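Long-range contact in CheQ (Campylobacter jejuni subsp. jejuni, PDB 6A51), which probably acts as a regulator controlling transcription of the core chemotaxis operon cheVAW: residues S80-F94 with K117-Y131. Sequence-based numbering, arbitrary orientation.
Sequences SGLNGFVLASAFCSF and KEICGIKFVNLKKFY
F85, V86 and L87 pair with N126, V125 and F124 as two antiparallel strands in the buried middle of the chain, and the helix after each strand extends the contact. V86 and V125 form the hydrogen-bonded pair: V86 N to V125 O and V125 N to V86 O are both 2.9 Å. A88 N adds a bond to K123 O. At the other end G84 O accepts from K128 N at 3.2 Å, a nearly straight bond on a lone pair, so the type II turn L82-F85 meets the N-terminus of helix 127-134; N126 caps that helix through OD1 to K129 N.

The F85 ring is sandwiched. N126 CB lies over one face, 4.0 Å from the ring centroid, and K117 CD over the other. K117, extended with CG anti to its backbone N (chi1 170°), carries NZ past the ring, in an off-centre cation-pi contact with F85, to a hydrogen bond with G81 O. L82 CD2 and L87 CD1 cover opposite faces of F124. On the sheet face of V86 and V125, V125 CG1 sits over the F91 ring, whose edge turns toward F130, planes 65° apart.

Strand 122-126 lies between 85-87 and 116-119; F91 and F130 also touch strand 142-146, V86 and L87 strand 52-55.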
ATOM      1  N   SER A  80       5.451   8.258 -10.812  1.00 38.79           N
ATOM      2  CA  SER A  80       4.054   8.012 -10.476  1.00 40.18           C
ATOM      3  C   SER A  80       3.716   8.489  -9.066  1.00 38.40           C
ATOM      4  O   SER A  80       4.493   8.312  -8.122  1.00 57.25           O
ATOM      5  CB  SER A  80       3.748   6.529 -10.592  1.00 40.59           C
ATOM      6  OG  SER A  80       4.084   6.059 -11.879  1.00 52.65           O
ATOM      7  N   GLY A  81       2.539   9.092  -8.931  1.00 31.50           N
ATOM      8  CA  GLY A  81       2.037   9.450  -7.620  1.00 31.75           C
ATOM      9  C   GLY A  81       1.511   8.239  -6.867  1.00 38.92           C
ATOM     10  O   GLY A  81       1.087   7.237  -7.447  1.00 40.81           O
ATOM     11  N   LEU A  82       1.559   8.330  -5.544  1.00 35.65           N
ATOM     12  CA  LEU A  82       1.142   7.208  -4.717  1.00 33.73           C
ATOM     13  C   LEU A  82       0.235   7.662  -3.578  1.00 30.32           C
ATOM     14  O   LEU A  82       0.171   6.985  -2.545  1.00 42.66           O
ATOM     15  CB  LEU A  82       2.377   6.474  -4.172  1.00 34.51           C
ATOM     16  CG  LEU A  82       3.329   5.838  -5.188  1.00 28.70           C
ATOM     17  CD1 LEU A  82       4.722   5.653  -4.581  1.00 35.43           C
ATOM     18  CD2 LEU A  82       2.772   4.504  -5.643  1.00 34.59           C
ATOM     19  N   ASN A  83      -0.448   8.797  -3.731  1.00 37.38           N
ATOM     20  CA  ASN A  83      -1.343   9.293  -2.691  1.00 38.17           C
ATOM     21  C   ASN A  83      -2.398   8.255  -2.349  1.00 37.22           C
ATOM     22  O   ASN A  83      -3.086   7.744  -3.239  1.00 35.62           O
ATOM     23  CB  ASN A  83      -2.005  10.587  -3.139  1.00 42.61           C
ATOM     24  CG  ASN A  83      -1.031  11.752  -3.198  1.00 53.80           C
ATOM     25  OD1 ASN A  83       0.047  11.711  -2.602  1.00 54.82           O
ATOM     26  ND2 ASN A  83      -1.412  12.801  -3.911  1.00 60.29           N
ATOM     27  N   GLY A  84      -2.507   7.936  -1.055  1.00 32.19           N
ATOM     28  CA  GLY A  84      -3.428   6.930  -0.561  1.00 20.61           C
ATOM     29  C   GLY A  84      -3.011   5.495  -0.799  1.00 31.79           C
ATOM     30  O   GLY A  84      -3.722   4.577  -0.360  1.00 29.59           O
ATOM     31  N   PHE A  85      -1.894   5.254  -1.475  1.00 30.13           N
ATOM     32  CA  PHE A  85      -1.572   3.875  -1.798  1.00 32.58           C
ATOM     33  C   PHE A  85      -0.682   3.254  -0.741  1.00 26.39           C
ATOM     34  O   PHE A  85       0.020   3.938   0.011  1.00 28.81           O
ATOM     35  CB  PHE A  85      -0.909   3.770  -3.167  1.00 31.65           C
ATOM     36  CG  PHE A  85      -1.886   3.859  -4.300  1.00 37.33           C
ATOM     37  CD1 PHE A  85      -2.293   5.104  -4.780  1.00 34.65           C
ATOM     38  CD2 PHE A  85      -2.432   2.703  -4.863  1.00 32.80           C
ATOM     39  CE1 PHE A  85      -3.205   5.197  -5.826  1.00 32.58           C
ATOM     40  CE2 PHE A  85      -3.351   2.786  -5.917  1.00 41.29           C
ATOM     41  CZ  PHE A  85      -3.734   4.039  -6.400  1.00 30.74           C
ATOM     42  N   VAL A  86      -0.750   1.927  -0.678  1.00 20.43           N
ATOM     43  CA  VAL A  86       0.185   1.107   0.075  1.00 24.79           C
ATOM     44  C   VAL A  86       0.543  -0.078  -0.810  1.00 25.99           C
ATOM     45  O   VAL A  86      -0.170  -0.409  -1.760  1.00 24.48           O
ATOM     46  CB  VAL A  86      -0.400   0.614   1.416  1.00 27.19           C
ATOM     47  CG1 VAL A  86      -0.995   1.762   2.203  1.00 24.45           C
ATOM     48  CG2 VAL A  86      -1.438  -0.465   1.169  1.00 21.35           C
ATOM     49  N   LEU A  87       1.678  -0.700  -0.514  1.00 30.23           N
ATOM     50  CA  LEU A  87       2.030  -1.938  -1.195  1.00 28.57           C
ATOM     51  C   LEU A  87       0.924  -2.968  -0.994  1.00 33.90           C
ATOM     52  O   LEU A  87       0.357  -3.086   0.097  1.00 34.44           O
ATOM     53  CB  LEU A  87       3.347  -2.469  -0.643  1.00 28.35           C
ATOM     54  CG  LEU A  87       4.448  -2.881  -1.594  1.00 35.21           C
ATOM     55  CD1 LEU A  87       4.554  -1.876  -2.706  1.00 34.65           C
ATOM     56  CD2 LEU A  87       5.716  -2.906  -0.787  1.00 41.75           C
ATOM     57  N   ALA A  88       0.597  -3.708  -2.055  1.00 33.23           N
ATOM     58  CA  ALA A  88      -0.487  -4.687  -1.951  1.00 26.42           C
ATOM     59  C   ALA A  88      -0.165  -5.769  -0.930  1.00 30.49           C
ATOM     60  O   ALA A  88      -1.039  -6.163  -0.146  1.00 35.19           O
ATOM     61  CB  ALA A  88      -0.772  -5.309  -3.314  1.00 27.79           C
ATOM     62  N   SER A  89       1.078  -6.277  -0.936  1.00 28.97           N
ATOM     63  CA  SER A  89       1.511  -7.234   0.086  1.00 37.91           C
ATOM     64  C   SER A  89       1.319  -6.686   1.500  1.00 26.16           C
ATOM     65  O   SER A  89       0.966  -7.435   2.420  1.00 23.97           O
ATOM     66  CB  SER A  89       2.979  -7.594  -0.121  1.00 27.61           C
ATOM     67  OG  SER A  89       3.751  -6.403  -0.239  1.00 39.51           O
ATOM     68  N   ALA A  90       1.566  -5.388   1.697  1.00 21.39           N
ATOM     69  CA  ALA A  90       1.349  -4.785   3.008  1.00 22.56           C
ATOM     70  C   ALA A  90      -0.133  -4.727   3.341  1.00 31.84           C
ATOM     71  O   ALA A  90      -0.531  -4.988   4.485  1.00 38.65           O
ATOM     72  CB  ALA A  90       1.956  -3.379   3.063  1.00 21.15           C
ATOM     73  N   PHE A  91      -0.963  -4.379   2.353  1.00 24.81           N
ATOM     74  CA  PHE A  91      -2.405  -4.397   2.552  1.00 29.33           C
ATOM     75  C   PHE A  91      -2.873  -5.776   2.997  1.00 26.72           C
ATOM     76  O   PHE A  91      -3.683  -5.892   3.924  1.00 28.22           O
ATOM     77  CB  PHE A  91      -3.109  -3.959   1.269  1.00 30.78           C
ATOM     78  CG  PHE A  91      -4.610  -3.959   1.357  1.00 29.45           C
ATOM     79  CD1 PHE A  91      -5.340  -5.091   1.020  1.00 30.55           C
ATOM     80  CD2 PHE A  91      -5.294  -2.820   1.738  1.00 29.40           C
ATOM     81  CE1 PHE A  91      -6.736  -5.094   1.089  1.00 31.67           C
ATOM     82  CE2 PHE A  91      -6.691  -2.810   1.806  1.00 24.11           C
ATOM     83  CZ  PHE A  91      -7.408  -3.959   1.480  1.00 29.58           C
ATOM     84  N   CYS A  92      -2.352  -6.835   2.368  1.00 28.05           N
ATOM     85  CA  CYS A  92      -2.759  -8.189   2.747  1.00 23.67           C
ATOM     86  C   CYS A  92      -2.196  -8.566   4.106  1.00 31.15           C
ATOM     87  O   CYS A  92      -2.860  -9.250   4.894  1.00 36.11           O
ATOM     88  CB  CYS A  92      -2.314  -9.194   1.684  1.00 26.26           C
ATOM     89  SG  CYS A  92      -3.086  -8.940   0.056  1.00 37.35           S
ATOM     90  N   SER A  93      -0.970  -8.138   4.397  1.00 30.96           N
ATOM     91  CA  SER A  93      -0.424  -8.310   5.738  1.00 32.46           C
ATOM     92  C   SER A  93      -1.298  -7.596   6.770  1.00 29.23           C
ATOM     93  O   SER A  93      -1.788  -8.209   7.722  1.00 31.53           O
ATOM     94  CB  SER A  93       1.023  -7.783   5.760  1.00 40.87           C
ATOM     95  OG  SER A  93       1.594  -7.791   7.061  1.00 73.67           O
ATOM     96  N   PHE A  94      -1.538  -6.303   6.557  1.00 27.02           N
ATOM     97  CA  PHE A  94      -2.317  -5.490   7.486  1.00 28.39           C
ATOM     98  C   PHE A  94      -3.707  -6.083   7.734  1.00 32.46           C
ATOM     99  O   PHE A  94      -4.125  -6.249   8.883  1.00 33.18           O
ATOM    100  CB  PHE A  94      -2.402  -4.074   6.913  1.00 24.11           C
ATOM    101  CG  PHE A  94      -3.086  -3.075   7.797  1.00 29.65           C
ATOM    102  CD1 PHE A  94      -2.656  -2.852   9.085  1.00 35.10           C
ATOM    103  CD2 PHE A  94      -4.109  -2.285   7.298  1.00 37.11           C
ATOM    104  CE1 PHE A  94      -3.271  -1.895   9.883  1.00 36.62           C
ATOM    105  CE2 PHE A  94      -4.723  -1.330   8.089  1.00 39.20           C
ATOM    106  CZ  PHE A  94      -4.307  -1.144   9.388  1.00 36.69           C
ATOM    107  N   LYS A 117      -3.209  -0.974  -8.921  1.00 45.34           N
ATOM    108  CA  LYS A 117      -2.296  -0.214  -9.761  1.00 35.71           C
ATOM    109  C   LYS A 117      -0.919  -0.853  -9.713  1.00 40.37           C
ATOM    110  O   LYS A 117      -0.511  -1.344  -8.657  1.00 41.89           O
ATOM    111  CB  LYS A 117      -2.269   1.227  -9.275  1.00 34.33           C
ATOM    112  CG  LYS A 117      -1.232   2.132  -9.845  1.00 32.40           C
ATOM    113  CD  LYS A 117      -1.332   3.454  -9.080  1.00 29.54           C
ATOM    114  CE  LYS A 117      -0.432   4.519  -9.658  1.00 42.83           C
ATOM    115  NZ  LYS A 117      -0.344   5.670  -8.732  1.00 52.43           N
ATOM    116  N   GLU A 118      -0.207  -0.890 -10.836  1.00 42.75           N
ATOM    117  CA  GLU A 118       1.136  -1.455 -10.874  1.00 40.54           C
ATOM    118  C   GLU A 118       2.142  -0.430 -11.357  1.00 42.32           C
ATOM    119  O   GLU A 118       1.858   0.363 -12.254  1.00 52.32           O
ATOM    120  CB  GLU A 118       1.212  -2.702 -11.745  1.00 29.49           C
ATOM    121  CG  GLU A 118       0.548  -3.883 -11.059  1.00 53.72           C
ATOM    122  CD  GLU A 118       0.915  -5.215 -11.673  1.00 79.27           C
ATOM    123  OE1 GLU A 118       0.134  -6.180 -11.503  1.00 85.50           O
ATOM    124  OE2 GLU A 118       1.991  -5.276 -12.306  1.00 73.78           O
ATOM    125  N   ILE A 119       3.304  -0.419 -10.716  1.00 52.61           N
ATOM    126  CA  ILE A 119       4.439   0.371 -11.167  1.00 48.79           C
ATOM    127  C   ILE A 119       5.636  -0.560 -11.170  1.00 48.85           C
ATOM    128  O   ILE A 119       5.924  -1.204 -10.152  1.00 46.53           O
ATOM    129  CB  ILE A 119       4.697   1.588 -10.277  1.00 48.58           C
ATOM    130  CG1 ILE A 119       3.405   2.379 -10.123  1.00 37.77           C
ATOM    131  CG2 ILE A 119       5.791   2.460 -10.876  1.00 41.14           C
ATOM    132  CD1 ILE A 119       3.490   3.446  -9.072  1.00 54.36           C
ATOM    133  N   CYS A 120       6.284  -0.685 -12.332  1.00 47.50           N
ATOM    134  CA  CYS A 120       7.438  -1.564 -12.498  1.00 42.83           C
ATOM    135  C   CYS A 120       7.134  -2.964 -11.971  1.00 36.05           C
ATOM    136  O   CYS A 120       7.979  -3.622 -11.364  1.00 44.80           O
ATOM    137  CB  CYS A 120       8.689  -0.973 -11.824  1.00 29.77           C
ATOM    138  SG  CYS A 120       9.179   0.713 -12.437  1.00 56.30           S
ATOM    139  N   GLY A 121       5.915  -3.429 -12.196  1.00 39.22           N
ATOM    140  CA  GLY A 121       5.556  -4.743 -11.691  1.00 39.26           C
ATOM    141  C   GLY A 121       5.325  -4.835 -10.196  1.00 42.49           C
ATOM    142  O   GLY A 121       5.127  -5.940  -9.686  1.00 46.57           O
ATOM    143  N   ILE A 122       5.341  -3.722  -9.471  1.00 41.40           N
ATOM    144  CA  ILE A 122       4.940  -3.720  -8.068  1.00 51.72           C
ATOM    145  C   ILE A 122       3.457  -3.358  -7.989  1.00 45.51           C
ATOM    146  O   ILE A 122       3.031  -2.340  -8.551  1.00 39.88           O
ATOM    147  CB  ILE A 122       5.799  -2.734  -7.256  1.00 49.21           C
ATOM    148  CG1 ILE A 122       7.286  -2.957  -7.537  1.00 39.54           C
ATOM    149  CG2 ILE A 122       5.540  -2.905  -5.783  1.00 42.33           C
ATOM    150  CD1 ILE A 122       7.742  -4.361  -7.214  1.00 39.53           C
ATOM    151  N   LYS A 123       2.668  -4.181  -7.289  1.00 35.62           N
ATOM    152  CA  LYS A 123       1.226  -3.957  -7.149  1.00 39.90           C
ATOM    153  C   LYS A 123       0.926  -3.113  -5.910  1.00 42.50           C
ATOM    154  O   LYS A 123       1.404  -3.423  -4.814  1.00 37.38           O
ATOM    155  CB  LYS A 123       0.476  -5.291  -7.061  1.00 39.86           C
ATOM    156  CG  LYS A 123      -1.015  -5.214  -7.450  1.00 52.91           C
ATOM    157  CD  LYS A 123      -1.780  -6.498  -7.073  1.00 57.36           C
ATOM    158  CE  LYS A 123      -1.213  -7.740  -7.751  1.00 69.51           C
ATOM    159  NZ  LYS A 123      -1.470  -9.002  -6.972  1.00 46.26           N
ATOM    160  N   PHE A 124       0.125  -2.056  -6.081  1.00 36.54           N
ATOM    161  CA  PHE A 124      -0.319  -1.202  -4.986  1.00 31.00           C
ATOM    162  C   PHE A 124      -1.840  -1.245  -4.841  1.00 30.65           C
ATOM    163  O   PHE A 124      -2.571  -1.510  -5.794  1.00 41.63           O
ATOM    164  CB  PHE A 124       0.114   0.253  -5.184  1.00 26.23           C
ATOM    165  CG  PHE A 124       1.591   0.441  -5.276  1.00 44.27           C
ATOM    166  CD1 PHE A 124       2.274   0.119  -6.444  1.00 46.75           C
ATOM    167  CD2 PHE A 124       2.304   0.957  -4.202  1.00 37.24           C
ATOM    168  CE1 PHE A 124       3.638   0.293  -6.539  1.00 40.42           C
ATOM    169  CE2 PHE A 124       3.667   1.147  -4.288  1.00 42.71           C
ATOM    170  CZ  PHE A 124       4.338   0.808  -5.460  1.00 39.48           C
ATOM    171  N   VAL A 125      -2.308  -0.967  -3.625  1.00 30.36           N
ATOM    172  CA  VAL A 125      -3.728  -0.880  -3.300  1.00 27.52           C
ATOM    173  C   VAL A 125      -3.988   0.505  -2.728  1.00 30.04           C
ATOM    174  O   VAL A 125      -3.164   1.030  -1.970  1.00 26.04           O
ATOM    175  CB  VAL A 125      -4.164  -1.956  -2.281  1.00 18.29           C
ATOM    176  CG1 VAL A 125      -5.586  -1.711  -1.850  1.00 32.30           C
ATOM    177  CG2 VAL A 125      -4.040  -3.336  -2.850  1.00 22.47           C
ATOM    178  N   ASN A 126      -5.126   1.100  -3.076  1.00 32.87           N
ATOM    179  CA  ASN A 126      -5.454   2.420  -2.546  1.00 34.34           C
ATOM    180  C   ASN A 126      -6.173   2.217  -1.224  1.00 34.85           C
ATOM    181  O   ASN A 126      -7.395   2.048  -1.173  1.00 32.73           O
ATOM    182  CB  ASN A 126      -6.302   3.229  -3.512  1.00 31.67           C
ATOM    183  CG  ASN A 126      -6.406   4.683  -3.080  1.00 34.33           C
ATOM    184  OD1 ASN A 126      -6.619   4.976  -1.901  1.00 36.89           O
ATOM    185  ND2 ASN A 126      -6.215   5.595  -4.016  1.00 34.63           N
ATOM    186  N   LEU A 127      -5.394   2.246  -0.137  1.00 32.17           N
ATOM    187  CA  LEU A 127      -5.958   2.006   1.187  1.00 28.01           C
ATOM    188  C   LEU A 127      -6.853   3.159   1.605  1.00 33.18           C
ATOM    189  O   LEU A 127      -7.876   2.953   2.268  1.00 28.25           O
ATOM    190  CB  LEU A 127      -4.836   1.810   2.204  1.00 31.02           C
ATOM    191  CG  LEU A 127      -5.217   1.444   3.635  1.00 21.86           C
ATOM    192  CD1 LEU A 127      -6.139   0.274   3.583  1.00 33.39           C
ATOM    193  CD2 LEU A 127      -3.976   1.066   4.406  1.00 35.67           C
ATOM    194  N   LYS A 128      -6.479   4.380   1.215  1.00 32.34           N
ATOM    195  CA  LYS A 128      -7.242   5.560   1.599  1.00 32.29           C
ATOM    196  C   LYS A 128      -8.674   5.469   1.095  1.00 37.29           C
ATOM    197  O   LYS A 128      -9.617   5.741   1.844  1.00 44.12           O
ATOM    198  CB  LYS A 128      -6.565   6.820   1.066  1.00 33.37           C
ATOM    199  CG  LYS A 128      -7.165   8.116   1.585  1.00 34.56           C
ATOM    200  CD  LYS A 128      -6.605   9.323   0.845  1.00 42.22           C
ATOM    201  CE  LYS A 128      -6.911  10.624   1.570  1.00 53.51           C
ATOM    202  NZ  LYS A 128      -8.338  11.032   1.396  1.00 59.61           N
ATOM    203  N   LYS A 129      -8.861   5.068  -0.170  1.00 26.07           N
ATOM    204  CA  LYS A 129     -10.219   4.969  -0.694  1.00 28.90           C
ATOM    205  C   LYS A 129     -10.988   3.848  -0.019  1.00 33.69           C
ATOM    206  O   LYS A 129     -12.202   3.966   0.197  1.00 34.79           O
ATOM    207  CB  LYS A 129     -10.214   4.769  -2.210  1.00 23.81           C
ATOM    208  CG  LYS A 129      -9.742   5.999  -2.947  1.00 42.68           C
ATOM    209  CD  LYS A 129      -9.842   5.856  -4.457  1.00 48.38           C
ATOM    210  CE  LYS A 129      -9.301   7.125  -5.116  1.00 58.94           C
ATOM    211  NZ  LYS A 129      -9.546   7.203  -6.581  1.00 63.53           N
ATOM    212  N   PHE A 130     -10.307   2.770   0.347  1.00 21.07           N
ATOM    213  CA  PHE A 130     -11.003   1.682   1.021  1.00 24.38           C
ATOM    214  C   PHE A 130     -11.517   2.134   2.388  1.00 25.66           C
ATOM    215  O   PHE A 130     -12.675   1.886   2.746  1.00 28.83           O
ATOM    216  CB  PHE A 130     -10.069   0.494   1.139  1.00 18.42           C
ATOM    217  CG  PHE A 130     -10.733  -0.754   1.580  1.00 28.08           C
ATOM    218  CD1 PHE A 130     -11.850  -1.231   0.918  1.00 25.23           C
ATOM    219  CD2 PHE A 130     -10.219  -1.482   2.646  1.00 17.88           C
ATOM    220  CE1 PHE A 130     -12.454  -2.428   1.317  1.00 23.90           C
ATOM    221  CE2 PHE A 130     -10.823  -2.664   3.057  1.00 29.36           C
ATOM    222  CZ  PHE A 130     -11.943  -3.139   2.392  1.00 22.33           C
ATOM    223  N   TYR A 131     -10.674   2.833   3.155  1.00 25.58           N
ATOM    224  CA  TYR A 131     -11.118   3.454   4.402  1.00 27.23           C
ATOM    225  C   TYR A 131     -12.344   4.333   4.177  1.00 28.50           C
ATOM    226  O   TYR A 131     -13.313   4.280   4.946  1.00 26.01           O
ATOM    227  CB  TYR A 131      -9.991   4.289   5.012  1.00 24.81           C
ATOM    228  CG  TYR A 131      -9.010   3.563   5.922  1.00 33.80           C
ATOM    229  CD1 TYR A 131      -9.429   2.980   7.110  1.00 35.66           C
ATOM    230  CD2 TYR A 131      -7.650   3.531   5.629  1.00 39.97           C
ATOM    231  CE1 TYR A 131      -8.532   2.345   7.956  1.00 28.94           C
ATOM    232  CE2 TYR A 131      -6.744   2.901   6.475  1.00 38.32           C
ATOM    233  CZ  TYR A 131      -7.196   2.313   7.632  1.00 34.89           C
ATOM    234  OH  TYR A 131      -6.312   1.688   8.475  1.00 42.00           O
TER
HETATM  235  O   HOH W   1       2.867  -5.545  -3.554  1.00 32.08           O